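Local structure of crystal protein (Bacillus thuringiensis serovar dakota, 2ZTB) at residues G66-V71 and F185-T190; D2-Y7 and S124-K129; S115-F120 and T225-V230; S110-S115 and F140-G145; A15-P20 and L219-G224. The protein is a parasporin toxin, in its proteolytically activated form, that recognises cancer cells and, as an aerolysin-type beta-pore-forming family member, probably perforates their membranes. All coordinates share one frame; numbering follows the deposited sequence.

Contact 1. Residues G66-V71 and F185-T190; sequences GTVQYV and FSAPIT
Packing is tight where Val68 and Tyr70 meet Phe185 and loosens toward Gln69 and Ser186. On the tight side the CG1 branch of Val68, set anti to the backbone N (chi1 180°), lies 3.6 Å from Phe185 CB, and the two side chains run alongside each other in the same direction. Phe185 CB also makes an off-centre CH-pi contact with the Tyr70 ring, 4.3 Å from its centroid and 29° from the normal, while Val68 CG1 lies over one face of that ring toward its rim. Strand 126-132 covers this apolar face through Ile128, and Tyr70 OH is hydrogen-bonded to Lys129 N. The backbones make an antiparallel pairing within the long, elongated sheet of this aerolysin-type toxin: Gln69 and Ser186 form a hydrogen-bonded pair, Tyr70 and Phe185 a non-hydrogen-bonded one. Gln69 N meets Ser186 O at 2.8 Å, nearly along the C=O axis, and Ser186 N returns a bond to Gln69 O in the carbonyl plane. In the loop 66-68 that leads into the strand, Gly66 N reaches Pro188 O at 2.8 Å. On the looser face the Gln69 chain bends at chi2 and leads away from the partner strand, and a water sits 3.0 Å from Ser186 OG while donating weakly to Gln69 O.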
# COMPACT_ATOMS: atom_id res chain seq x y z
N GLY A 66 -2.10 -2.52 -13.66
CA GLY A 66 -2.32 -1.37 -14.53
C GLY A 66 -2.02 -0.08 -13.79
O GLY A 66 -1.35 -0.08 -12.75
N THR A 67 -2.51 1.02 -14.33
CA THR A 67 -2.27 2.34 -13.78
C THR A 67 -3.06 2.49 -12.49
O THR A 67 -4.26 2.18 -12.45
CB THR A 67 -2.67 3.43 -14.80
OG1 THR A 67 -2.12 3.09 -16.08
CG2 THR A 67 -2.16 4.80 -14.37
N VAL A 68 -2.35 2.94 -11.46
CA VAL A 68 -2.90 3.23 -10.14
C VAL A 68 -3.76 4.49 -10.20
O VAL A 68 -3.29 5.53 -10.65
CB VAL A 68 -1.76 3.42 -9.10
CG1 VAL A 68 -2.33 3.72 -7.70
CG2 VAL A 68 -0.86 2.18 -9.05
N GLN A 69 -5.02 4.39 -9.78
CA GLN A 69 -5.87 5.57 -9.66
C GLN A 69 -6.07 5.90 -8.19
O GLN A 69 -6.33 5.00 -7.39
CB GLN A 69 -7.23 5.37 -10.34
CG GLN A 69 -7.18 4.74 -11.75
CD GLN A 69 -6.76 5.71 -12.85
OE1 GLN A 69 -6.48 5.28 -13.98
NE2 GLN A 69 -6.72 7.00 -12.55
N TYR A 70 -5.94 7.17 -7.85
CA TYR A 70 -6.05 7.64 -6.47
C TYR A 70 -7.37 8.36 -6.26
O TYR A 70 -7.87 9.05 -7.15
CB TYR A 70 -4.91 8.59 -6.14
CG TYR A 70 -3.52 7.99 -6.22
CD1 TYR A 70 -2.86 7.87 -7.45
CD2 TYR A 70 -2.87 7.56 -5.07
CE1 TYR A 70 -1.59 7.32 -7.53
CE2 TYR A 70 -1.60 7.01 -5.14
CZ TYR A 70 -0.97 6.90 -6.37
OH TYR A 70 0.30 6.37 -6.42
N VAL A 71 -7.94 8.20 -5.07
CA VAL A 71 -9.15 8.91 -4.68
C VAL A 71 -8.92 9.46 -3.28
O VAL A 71 -8.66 8.70 -2.35
CB VAL A 71 -10.41 7.99 -4.68
CG1 VAL A 71 -11.67 8.79 -4.36
CG2 VAL A 71 -10.57 7.30 -6.02
N PHE A 185 -6.31 4.03 -3.19
CA PHE A 185 -5.92 3.78 -4.57
C PHE A 185 -6.33 2.37 -5.02
O PHE A 185 -6.61 1.50 -4.20
CB PHE A 185 -4.43 4.06 -4.80
CG PHE A 185 -3.49 3.24 -3.94
CD1 PHE A 185 -3.16 1.92 -4.31
CD2 PHE A 185 -2.93 3.78 -2.79
CE1 PHE A 185 -2.28 1.15 -3.53
CE2 PHE A 185 -2.05 3.02 -1.99
CZ PHE A 185 -1.73 1.70 -2.36
N SER A 186 -6.42 2.18 -6.32
CA SER A 186 -6.69 0.86 -6.89
C SER A 186 -6.03 0.80 -8.25
O SER A 186 -5.65 1.82 -8.81
CB SER A 186 -8.19 0.58 -6.98
OG SER A 186 -8.85 1.52 -7.80
N ALA A 187 -5.85 -0.42 -8.74
CA ALA A 187 -5.32 -0.68 -10.07
C ALA A 187 -5.90 -2.02 -10.54
O ALA A 187 -6.04 -2.94 -9.73
CB ALA A 187 -3.80 -0.75 -10.03
N PRO A 188 -6.25 -2.12 -11.83
CA PRO A 188 -6.66 -3.41 -12.36
C PRO A 188 -5.47 -4.38 -12.44
O PRO A 188 -4.35 -3.97 -12.77
CB PRO A 188 -7.17 -3.07 -13.76
CG PRO A 188 -6.42 -1.80 -14.14
CD PRO A 188 -6.28 -1.05 -12.86
N ILE A 189 -5.71 -5.63 -12.07
CA ILE A 189 -4.78 -6.72 -12.35
C ILE A 189 -5.31 -7.47 -13.58
O ILE A 189 -6.50 -7.79 -13.64
CB ILE A 189 -4.69 -7.74 -11.19
CG1 ILE A 189 -4.42 -7.05 -9.82
CG2 ILE A 189 -3.72 -8.88 -11.53
CD1 ILE A 189 -3.00 -6.65 -9.61
N THR A 190 -4.43 -7.76 -14.54
CA THR A 190 -4.84 -8.49 -15.74
C THR A 190 -3.87 -9.63 -16.06
O THR A 190 -2.66 -9.49 -15.90
CB THR A 190 -4.97 -7.59 -16.98
OG1 THR A 190 -3.69 -7.03 -17.30
CG2 THR A 190 -6.00 -6.47 -16.75
O HOH W 1 -9.43 4.15 -6.51

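Contact 2. Residues D2-Y7 and S124-K129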
# COMPACT_ATOMS: atom_id res chain seq x y z
N ASP A 2 2.68 2.11 -10.55
CA ASP A 2 3.77 1.41 -11.31
C ASP A 2 3.24 0.41 -12.37
O ASP A 2 2.15 -0.16 -12.20
CB ASP A 2 4.74 0.71 -10.32
CG ASP A 2 6.17 0.58 -10.88
OD1 ASP A 2 6.64 1.46 -11.65
OD2 ASP A 2 6.83 -0.43 -10.52
N VAL A 3 4.02 0.23 -13.44
CA VAL A 3 3.70 -0.75 -14.50
C VAL A 3 4.41 -2.10 -14.26
O VAL A 3 5.58 -2.29 -14.60
CB VAL A 3 4.05 -0.23 -15.95
CG1 VAL A 3 3.12 -0.88 -17.00
CG2 VAL A 3 3.98 1.32 -16.01
N ILE A 4 3.67 -3.03 -13.67
CA ILE A 4 4.23 -4.32 -13.28
C ILE A 4 3.80 -5.40 -14.28
O ILE A 4 2.67 -5.41 -14.76
CB ILE A 4 3.83 -4.64 -11.80
CG1 ILE A 4 4.58 -3.71 -10.84
CG2 ILE A 4 4.07 -6.12 -11.45
CD1 ILE A 4 3.81 -3.38 -9.56
N ARG A 5 4.73 -6.29 -14.60
CA ARG A 5 4.47 -7.39 -15.52
C ARG A 5 5.37 -8.56 -15.17
O ARG A 5 6.57 -8.52 -15.38
CB ARG A 5 4.70 -6.95 -16.98
CG ARG A 5 4.44 -8.03 -18.03
CD ARG A 5 4.14 -7.36 -19.36
NE ARG A 5 4.00 -8.31 -20.46
CZ ARG A 5 2.86 -8.88 -20.84
NH1 ARG A 5 1.72 -8.62 -20.21
NH2 ARG A 5 2.86 -9.72 -21.87
N GLU A 6 4.78 -9.61 -14.61
CA GLU A 6 5.57 -10.77 -14.22
C GLU A 6 4.83 -12.06 -14.53
O GLU A 6 3.65 -12.05 -14.87
CB GLU A 6 6.02 -10.68 -12.75
CG GLU A 6 4.94 -10.32 -11.74
CD GLU A 6 5.49 -10.21 -10.31
OE1 GLU A 6 5.27 -11.16 -9.52
OE2 GLU A 6 6.13 -9.19 -9.99
N TYR A 7 5.55 -13.18 -14.42
CA TYR A 7 5.00 -14.48 -14.65
C TYR A 7 3.86 -14.79 -13.68
O TYR A 7 3.87 -14.37 -12.51
CB TYR A 7 6.08 -15.56 -14.53
CG TYR A 7 7.07 -15.61 -15.69
CD1 TYR A 7 6.69 -15.25 -16.99
CD2 TYR A 7 8.37 -16.05 -15.48
CE1 TYR A 7 7.60 -15.30 -18.05
CE2 TYR A 7 9.29 -16.11 -16.53
CZ TYR A 7 8.90 -15.74 -17.82
OH TYR A 7 9.83 -15.80 -18.85
N SER A 124 7.49 -7.64 -7.69
CA SER A 124 7.99 -6.29 -8.00
C SER A 124 7.34 -5.21 -7.16
O SER A 124 6.13 -5.21 -6.94
CB SER A 124 7.93 -5.96 -9.49
OG SER A 124 6.98 -6.73 -10.19
N LYS A 125 8.16 -4.27 -6.70
CA LYS A 125 7.68 -3.20 -5.85
C LYS A 125 6.71 -2.32 -6.61
O LYS A 125 6.84 -2.12 -7.82
CB LYS A 125 8.86 -2.37 -5.34
CG LYS A 125 9.92 -3.17 -4.59
CD LYS A 125 9.53 -3.50 -3.16
CE LYS A 125 10.67 -4.22 -2.47
NZ LYS A 125 10.62 -4.11 -0.99
N LEU A 126 5.71 -1.80 -5.90
CA LEU A 126 4.75 -0.89 -6.47
C LEU A 126 5.11 0.55 -6.08
O LEU A 126 5.34 0.84 -4.90
CB LEU A 126 3.35 -1.25 -6.00
CG LEU A 126 2.18 -0.35 -6.40
CD1 LEU A 126 1.84 -0.56 -7.86
CD2 LEU A 126 0.96 -0.61 -5.51
N SER A 127 5.16 1.44 -7.06
CA SER A 127 5.42 2.85 -6.81
C SER A 127 4.13 3.59 -6.48
O SER A 127 3.16 3.59 -7.27
CB SER A 127 6.14 3.50 -7.98
OG SER A 127 7.41 2.89 -8.18
N ILE A 128 4.12 4.21 -5.30
CA ILE A 128 3.00 5.00 -4.81
C ILE A 128 3.51 6.43 -4.53
O ILE A 128 4.47 6.63 -3.78
CB ILE A 128 2.31 4.35 -3.55
CG1 ILE A 128 1.65 3.01 -3.91
CG2 ILE A 128 1.30 5.29 -2.90
CD1 ILE A 128 0.54 3.10 -5.01
N LYS A 129 2.87 7.40 -5.17
CA LYS A 129 3.19 8.80 -4.98
C LYS A 129 1.91 9.61 -4.83
O LYS A 129 1.00 9.52 -5.65
CB LYS A 129 3.99 9.33 -6.17
CG LYS A 129 5.44 8.84 -6.20
CD LYS A 129 6.08 9.00 -7.57
CE LYS A 129 7.56 9.38 -7.45
NZ LYS A 129 7.75 10.58 -6.58
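The flat groups here are two carboxylates, and they behave differently. That of Glu6 receives both donors of Ser124 on one oxygen: Ser124 OG donates to Glu6 OE2 over 2.6 Å, nearly along the C-O axis, while Ser124 N arrives at 3.1 Å on the syn lone pair, the side of the other oxygen. Glu6 OE1 is held by Lys63 NZ in a salt bridge and by Thr123 N, so both oxygens are engaged and the group's rotation is fixed, an environment that would be expected to keep it ionised. The Asp2 carboxylate finds no such grip from residues 124-129. Its CB packs 3.4 Å from Ser127 N, and OD2 stands 3.2 Å from Lys125 O, a meeting of two acceptors. The contact joins the edge strand 4-7 of the large antiparallel sheet to the two-stranded hairpin 126-132/136-142, the segments running in nearly opposite directions (171°) without backbone pairing between them. Ile4 lies between the two polar ends. The side chains of Ile4 and Leu126 cross at about a right angle, with Ile4 CD1 3.8 Å from Leu126 CD1, and Ile4 CG2, anti to the backbone N, comes within 3.2 Å of Ser124 OG. Behind Leu126 lie Val68 and Leu226 of the large sheet, and Phe122 covers Ile4 and the side chain of Glu6.

Contact 3. Residues S115-F120 and T225-V230; sequences STTTGF and TLRGTV. With EDO (1,2-ethanediol), chain H.
Backbone hydrogen bonds carry most of this contact. Ser115 and Arg227 form a hydrogen-bonded antiparallel pair: Ser115 N meets Arg227 O at 2.8 Å, nearly along the C=O axis, whereas Arg227 N reaches Ser115 O along a straight N-H...O line (171°) but from above the carbonyl plane. Two residues on, Thr117 N bonds to Thr225 O at 3.0 Å, the last direct backbone bond before the chain turns away. Between these lies the non-hydrogen-bonded pair Thr116 and Leu226, where Thr116 CA comes 3.1 Å from Thr225 O in a CA-H...O contact. Water extends the pairing: one molecule accepts from Thr225 N, donates to Thr118 OG1 and lies 2.7 Å from Thr117 OG1. Side-chain packing is thin by comparison. Thr117 CG2 approaches the edge of the Arg227 guanidinium, 4.1 Å from NE, and the Thr117 and Thr225 side chains cross obliquely. Within the turn, Thr116 OG1, between backbone N and carbonyl carbon, weakly accepts from both Gly119 N and Phe120 N. Ethanediol, probably from the crystallisation liquor, rests in the bend with its C2 3.3 Å from Gly119 CA. Gly119, at phi 91° and psi 42°, takes a conformation suited to glycine. The arrangement is that of a strand end leaving an antiparallel sheet: 96-116 peels off 223-247 and turns toward the hairpin that begins at residue 126.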
# COMPACT_ATOMS: atom_id res chain seq x y z
N SER A 115 -3.12 -4.37 -1.02
CA SER A 115 -3.57 -5.74 -1.06
C SER A 115 -4.18 -5.98 -2.43
O SER A 115 -4.30 -5.06 -3.25
CB SER A 115 -4.60 -5.98 0.04
OG SER A 115 -5.71 -5.13 -0.18
N THR A 116 -4.55 -7.23 -2.69
CA THR A 116 -5.36 -7.56 -3.85
C THR A 116 -6.55 -8.31 -3.31
O THR A 116 -6.50 -8.88 -2.22
CB THR A 116 -4.61 -8.39 -4.92
OG1 THR A 116 -4.29 -9.67 -4.38
CG2 THR A 116 -3.34 -7.68 -5.40
N THR A 117 -7.65 -8.25 -4.05
CA THR A 117 -8.90 -8.82 -3.57
C THR A 117 -8.87 -10.35 -3.45
O THR A 117 -9.68 -10.91 -2.73
CB THR A 117 -10.10 -8.35 -4.45
OG1 THR A 117 -9.82 -8.60 -5.84
CG2 THR A 117 -10.35 -6.84 -4.22
N THR A 118 -7.93 -11.01 -4.14
CA THR A 118 -7.91 -12.48 -4.22
C THR A 118 -6.56 -13.15 -3.91
O THR A 118 -6.42 -14.38 -3.97
CB THR A 118 -8.39 -12.97 -5.63
OG1 THR A 118 -7.58 -12.36 -6.62
CG2 THR A 118 -9.85 -12.61 -5.89
N GLY A 119 -5.54 -12.33 -3.63
CA GLY A 119 -4.25 -12.82 -3.12
C GLY A 119 -3.19 -13.16 -4.15
O GLY A 119 -2.52 -14.18 -4.05
N PHE A 120 -3.06 -12.32 -5.16
CA PHE A 120 -1.93 -12.37 -6.05
C PHE A 120 -0.62 -12.23 -5.28
O PHE A 120 -0.59 -11.66 -4.19
CB PHE A 120 -2.03 -11.26 -7.10
CG PHE A 120 -3.08 -11.52 -8.15
CD1 PHE A 120 -4.36 -11.01 -8.00
CD2 PHE A 120 -2.79 -12.31 -9.26
CE1 PHE A 120 -5.35 -11.26 -8.97
CE2 PHE A 120 -3.76 -12.57 -10.23
CZ PHE A 120 -5.04 -12.04 -10.09
N THR A 225 -8.02 -7.18 -8.76
CA THR A 225 -7.95 -5.78 -8.33
C THR A 225 -6.91 -5.57 -7.22
O THR A 225 -6.86 -6.32 -6.25
CB THR A 225 -9.33 -5.27 -7.85
OG1 THR A 225 -10.32 -5.58 -8.83
CG2 THR A 225 -9.33 -3.75 -7.61
N LEU A 226 -6.08 -4.55 -7.40
CA LEU A 226 -5.19 -4.08 -6.36
C LEU A 226 -5.88 -2.93 -5.64
O LEU A 226 -6.59 -2.15 -6.26
CB LEU A 226 -3.85 -3.65 -6.96
CG LEU A 226 -2.78 -3.05 -6.02
CD1 LEU A 226 -1.40 -3.48 -6.50
CD2 LEU A 226 -2.86 -1.55 -5.97
N ARG A 227 -5.73 -2.86 -4.32
CA ARG A 227 -6.27 -1.77 -3.51
C ARG A 227 -5.29 -1.38 -2.44
O ARG A 227 -4.41 -2.16 -2.06
CB ARG A 227 -7.61 -2.15 -2.86
CG ARG A 227 -8.72 -2.37 -3.86
CD ARG A 227 -10.06 -2.55 -3.21
NE ARG A 227 -11.08 -2.80 -4.23
CZ ARG A 227 -11.88 -1.87 -4.75
NH1 ARG A 227 -11.80 -0.60 -4.34
NH2 ARG A 227 -12.77 -2.21 -5.68
N GLY A 228 -5.43 -0.16 -1.94
CA GLY A 228 -4.64 0.26 -0.81
C GLY A 228 -5.00 1.66 -0.41
O GLY A 228 -5.95 2.24 -0.93
N THR A 229 -4.23 2.17 0.55
CA THR A 229 -4.38 3.51 1.09
C THR A 229 -3.01 4.12 1.37
O THR A 229 -2.08 3.44 1.81
CB THR A 229 -5.21 3.49 2.40
OG1 THR A 229 -6.43 2.80 2.16
CG2 THR A 229 -5.53 4.93 2.89
N VAL A 230 -2.90 5.41 1.10
CA VAL A 230 -1.72 6.19 1.47
C VAL A 230 -2.16 7.28 2.46
O VAL A 230 -3.03 8.08 2.15
CB VAL A 230 -0.93 6.70 0.23
CG1 VAL A 230 -1.83 7.46 -0.73
CG2 VAL A 230 0.28 7.54 0.64
C1 EDO H . -2.96 -9.48 -0.83
O1 EDO H . -1.92 -9.70 -1.82
C2 EDO H . -3.93 -10.67 -0.67
O2 EDO H . -3.54 -11.75 0.24
O HOH W 2 -5.49 -2.73 1.16
O HOH W 3 -7.74 -9.62 -7.16

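Contact 4. Residues S110-S115 and F140-G145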
# COMPACT_ATOMS: atom_id res chain seq x y z
N SER A 110 4.16 8.85 7.52
CA SER A 110 3.56 8.52 6.22
C SER A 110 3.44 7.01 6.11
O SER A 110 4.43 6.31 6.25
CB SER A 110 4.42 9.02 5.07
OG SER A 110 4.79 10.37 5.27
N THR A 111 2.22 6.53 5.88
CA THR A 111 1.93 5.09 5.85
C THR A 111 1.36 4.65 4.48
O THR A 111 0.46 5.29 3.94
CB THR A 111 1.00 4.69 7.01
OG1 THR A 111 1.63 5.05 8.25
CG2 THR A 111 0.68 3.16 7.01
N VAL A 112 1.92 3.58 3.90
CA VAL A 112 1.30 2.90 2.75
C VAL A 112 0.80 1.49 3.17
O VAL A 112 1.40 0.83 4.03
CB VAL A 112 2.24 2.86 1.50
CG1 VAL A 112 3.42 1.89 1.71
CG2 VAL A 112 1.47 2.52 0.21
N THR A 113 -0.32 1.07 2.59
CA THR A 113 -0.85 -0.30 2.73
C THR A 113 -1.48 -0.70 1.39
O THR A 113 -2.03 0.14 0.66
CB THR A 113 -1.82 -0.44 3.94
OG1 THR A 113 -2.07 -1.82 4.23
CG2 THR A 113 -3.15 0.29 3.69
N SER A 114 -1.35 -1.97 1.03
CA SER A 114 -1.93 -2.47 -0.23
C SER A 114 -2.29 -3.91 -0.09
O SER A 114 -1.85 -4.58 0.83
CB SER A 114 -0.99 -2.29 -1.43
OG SER A 114 0.28 -2.86 -1.20
N SER A 115 -3.12 -4.37 -1.02
CA SER A 115 -3.57 -5.74 -1.06
C SER A 115 -4.18 -5.98 -2.43
O SER A 115 -4.30 -5.06 -3.25
CB SER A 115 -4.60 -5.98 0.04
OG SER A 115 -5.71 -5.13 -0.18
N PHE A 140 6.47 5.97 -2.05
CA PHE A 140 6.79 4.64 -1.55
C PHE A 140 7.11 3.70 -2.72
O PHE A 140 6.51 3.79 -3.79
CB PHE A 140 5.60 4.06 -0.78
CG PHE A 140 5.36 4.68 0.59
CD1 PHE A 140 4.38 5.66 0.76
CD2 PHE A 140 6.07 4.26 1.70
CE1 PHE A 140 4.17 6.22 2.00
CE2 PHE A 140 5.85 4.80 2.95
CZ PHE A 140 4.90 5.79 3.10
N SER A 141 8.07 2.81 -2.50
CA SER A 141 8.28 1.64 -3.36
C SER A 141 7.94 0.42 -2.50
O SER A 141 8.72 0.03 -1.62
CB SER A 141 9.72 1.60 -3.89
OG SER A 141 9.82 0.78 -5.05
N THR A 142 6.76 -0.16 -2.71
CA THR A 142 6.21 -1.07 -1.72
C THR A 142 5.84 -2.46 -2.25
O THR A 142 5.37 -2.60 -3.39
CB THR A 142 5.02 -0.41 -0.97
OG1 THR A 142 4.74 -1.13 0.23
CG2 THR A 142 3.78 -0.34 -1.84
N THR A 143 6.07 -3.49 -1.44
CA THR A 143 5.61 -4.84 -1.74
C THR A 143 4.09 -4.90 -1.55
O THR A 143 3.57 -4.59 -0.48
CB THR A 143 6.30 -5.90 -0.86
OG1 THR A 143 7.71 -5.83 -1.04
CG2 THR A 143 5.82 -7.32 -1.23
N ILE A 144 3.40 -5.27 -2.62
CA ILE A 144 1.95 -5.42 -2.60
C ILE A 144 1.53 -6.43 -1.53
O ILE A 144 2.12 -7.51 -1.42
CB ILE A 144 1.42 -5.82 -3.99
CG1 ILE A 144 1.86 -4.76 -5.02
CG2 ILE A 144 -0.09 -6.01 -3.97
CD1 ILE A 144 1.63 -5.17 -6.50
N GLY A 145 0.57 -6.02 -0.69
CA GLY A 145 0.08 -6.87 0.38
C GLY A 145 0.73 -6.57 1.70
O GLY A 145 0.53 -7.31 2.66
O HOH W 4 2.03 -1.64 0.51
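Phe140, Val112 and Ser114 have the most surface buried here. Val112 and Phe140 reach toward each other tip to tip. Val112 CB lies over one face of the Phe140 ring, a CH-pi contact 3.8 Å from the centroid and 17° off the normal, and CG1, placed between the backbone N and carbonyl carbon (chi1 71°), settles 3.6 Å from Phe140 CD2. The edge of the same ring meets a backbone acceptor, with Phe140 CZ 3.2 Å from Ser110 O in the ring plane. Ser114 supplies the polar end: its buried OG accepts from Gly145 N at 3.2 Å and sits 2.7 Å from a water that donates to Thr142 OG1. The water thus links Ser114 OG and Thr142 OG1 across the contact, and Thr142 OG1 has a further hydrogen bond with Glu148. Next to this, Gly145 CA comes 3.0 Å from Ser114 O. The strand axes are 8.8 Å apart and inclined at 33°, so this is side-chain packing of one layer on another. Strand 136-142, the second arm of the hairpin with 126-132, packs over 96-116, running roughly alongside it; the neighbours of 96-116 in the large sheet are 147-164 and 223-247, and Phe140 also touches Thr150 of the former.

Contact 5. Residues A15-P20 and L219-G224; sequences ALSSSP and LNTTSG
Leu16 leaves the backbone with CG anti to its carbonyl carbon (chi1 -71°), and its CB, CG and CD1 each meet residues 219-224. CB lies 3.5 Å from Thr221 O and close to Thr221 CG2. CG stays near that same carbonyl and comes 4.1 Å from Leu219 CD1, the two leucines crossing obliquely. CD1 runs on beside Thr221 O toward the peptide between Thr222 and Ser223, 3.9 Å from Thr222 C. Further apolar cover for Leu16 comes from Leu8, Phe120 and Val191. The contact thus joins the irregular chain ahead of helix 20-31, where Ser19 is the N-cap residue, to the loop after helix 215-218 that leads into strand 223-247, one of the long strands of the antiparallel sheet. Polar bonds hold the remaining loop. Ser18 OG is used twice: it donates to Leu16 O at 2.7 Å from above the carbonyl plane, and accepts from Asn220 N at 3.0 Å along a nearly straight line (173°). Asn220 ND2 donates to Ser17 O at 2.9 Å, the oxygen lying close to the amide plane although the donor stands above that of the carbonyl. Ser18 CB meanwhile touches Leu219 CD2, so the same serine packs as well as bonds. Toward strand 223-247 a water donates to both Ala15 O and Ser223 O, spanning two backbones that do not meet directly.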
# COMPACT_ATOMS: atom_id res chain seq x y z
N ALA A 15 -6.01 -17.01 -7.07
CA ALA A 15 -6.21 -15.57 -7.27
C ALA A 15 -7.05 -15.29 -8.50
O ALA A 15 -7.65 -14.23 -8.62
CB ALA A 15 -4.84 -14.81 -7.33
N LEU A 16 -7.07 -16.24 -9.44
CA LEU A 16 -7.97 -16.21 -10.60
C LEU A 16 -9.14 -17.19 -10.39
O LEU A 16 -9.74 -17.72 -11.36
CB LEU A 16 -7.21 -16.55 -11.87
CG LEU A 16 -6.18 -15.59 -12.52
CD1 LEU A 16 -6.58 -14.12 -12.43
CD2 LEU A 16 -4.79 -15.80 -11.98
N SER A 17 -9.47 -17.44 -9.12
CA SER A 17 -10.58 -18.32 -8.76
C SER A 17 -10.46 -19.72 -9.38
O SER A 17 -11.46 -20.42 -9.55
CB SER A 17 -11.91 -17.68 -9.15
OG SER A 17 -12.07 -16.45 -8.47
N SER A 18 -9.22 -20.10 -9.70
CA SER A 18 -8.96 -21.37 -10.35
C SER A 18 -7.96 -22.25 -9.62
O SER A 18 -7.51 -21.92 -8.51
CB SER A 18 -8.54 -21.14 -11.81
OG SER A 18 -9.34 -20.13 -12.39
N SER A 19 -7.65 -23.38 -10.24
CA SER A 19 -6.80 -24.40 -9.65
C SER A 19 -6.12 -25.16 -10.79
O SER A 19 -6.55 -25.06 -11.93
CB SER A 19 -7.63 -25.34 -8.74
OG SER A 19 -8.68 -26.00 -9.45
N PRO A 20 -5.03 -25.88 -10.50
CA PRO A 20 -4.50 -26.74 -11.55
C PRO A 20 -5.53 -27.77 -12.03
O PRO A 20 -5.55 -28.14 -13.23
CB PRO A 20 -3.31 -27.43 -10.87
CG PRO A 20 -2.88 -26.44 -9.80
CD PRO A 20 -4.18 -25.90 -9.28
N LEU A 219 -8.97 -20.69 -17.41
CA LEU A 219 -9.12 -20.08 -16.09
C LEU A 219 -10.53 -19.52 -15.96
O LEU A 219 -11.14 -19.13 -16.96
CB LEU A 219 -8.08 -18.94 -15.87
CG LEU A 219 -6.57 -19.27 -15.75
CD1 LEU A 219 -5.72 -18.02 -15.75
CD2 LEU A 219 -6.23 -20.10 -14.52
N ASN A 220 -11.03 -19.46 -14.72
CA ASN A 220 -12.38 -18.97 -14.45
C ASN A 220 -12.48 -17.47 -14.56
O ASN A 220 -13.58 -16.93 -14.73
CB ASN A 220 -12.85 -19.43 -13.07
CG ASN A 220 -13.08 -20.92 -13.01
OD1 ASN A 220 -13.53 -21.54 -13.99
ND2 ASN A 220 -12.77 -21.51 -11.86
N THR A 221 -11.34 -16.80 -14.45
CA THR A 221 -11.26 -15.36 -14.64
C THR A 221 -9.84 -15.04 -15.05
O THR A 221 -8.95 -15.86 -14.85
CB THR A 221 -11.62 -14.53 -13.35
OG1 THR A 221 -11.70 -13.14 -13.72
CG2 THR A 221 -10.56 -14.64 -12.28
N THR A 222 -9.62 -13.86 -15.59
CA THR A 222 -8.27 -13.43 -15.95
C THR A 222 -7.98 -12.03 -15.42
O THR A 222 -7.03 -11.38 -15.86
CB THR A 222 -8.03 -13.46 -17.48
OG1 THR A 222 -9.06 -12.71 -18.13
CG2 THR A 222 -8.02 -14.91 -18.00
N SER A 223 -8.80 -11.56 -14.49
CA SER A 223 -8.54 -10.28 -13.86
C SER A 223 -8.76 -10.28 -12.36
O SER A 223 -9.41 -11.15 -11.81
CB SER A 223 -9.35 -9.16 -14.53
OG SER A 223 -10.72 -9.42 -14.45
N GLY A 224 -8.18 -9.27 -11.71
CA GLY A 224 -8.41 -9.00 -10.31
C GLY A 224 -8.18 -7.53 -10.04
O GLY A 224 -8.12 -6.72 -10.97
O HOH W 5 -9.84 -12.49 -9.51

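Strands 61-90, 168-199, 223-247 and 96-116 lie in succession across the large sheet, and contacts 1 and 3 are the two outer seams of that series, their centres 9 Å apart. The middle seam joins them directly, Ala187 O to Leu226 N at 2.8 Å. Contacts 2 and 4 apply the hairpin 126-132/136-142 to this sheet and meet each other through its own pairing, with Leu126 N 2.7 Å from Thr142 O. Contact 4 shares Ser115 with contact 3, beside the bound ethanediol. Contact 5 lies toward one end, about 24 Å from contact 4 between centres, yet reaches contact 3 where Thr118 OG1 meets Ala15 O at 2.7 Å.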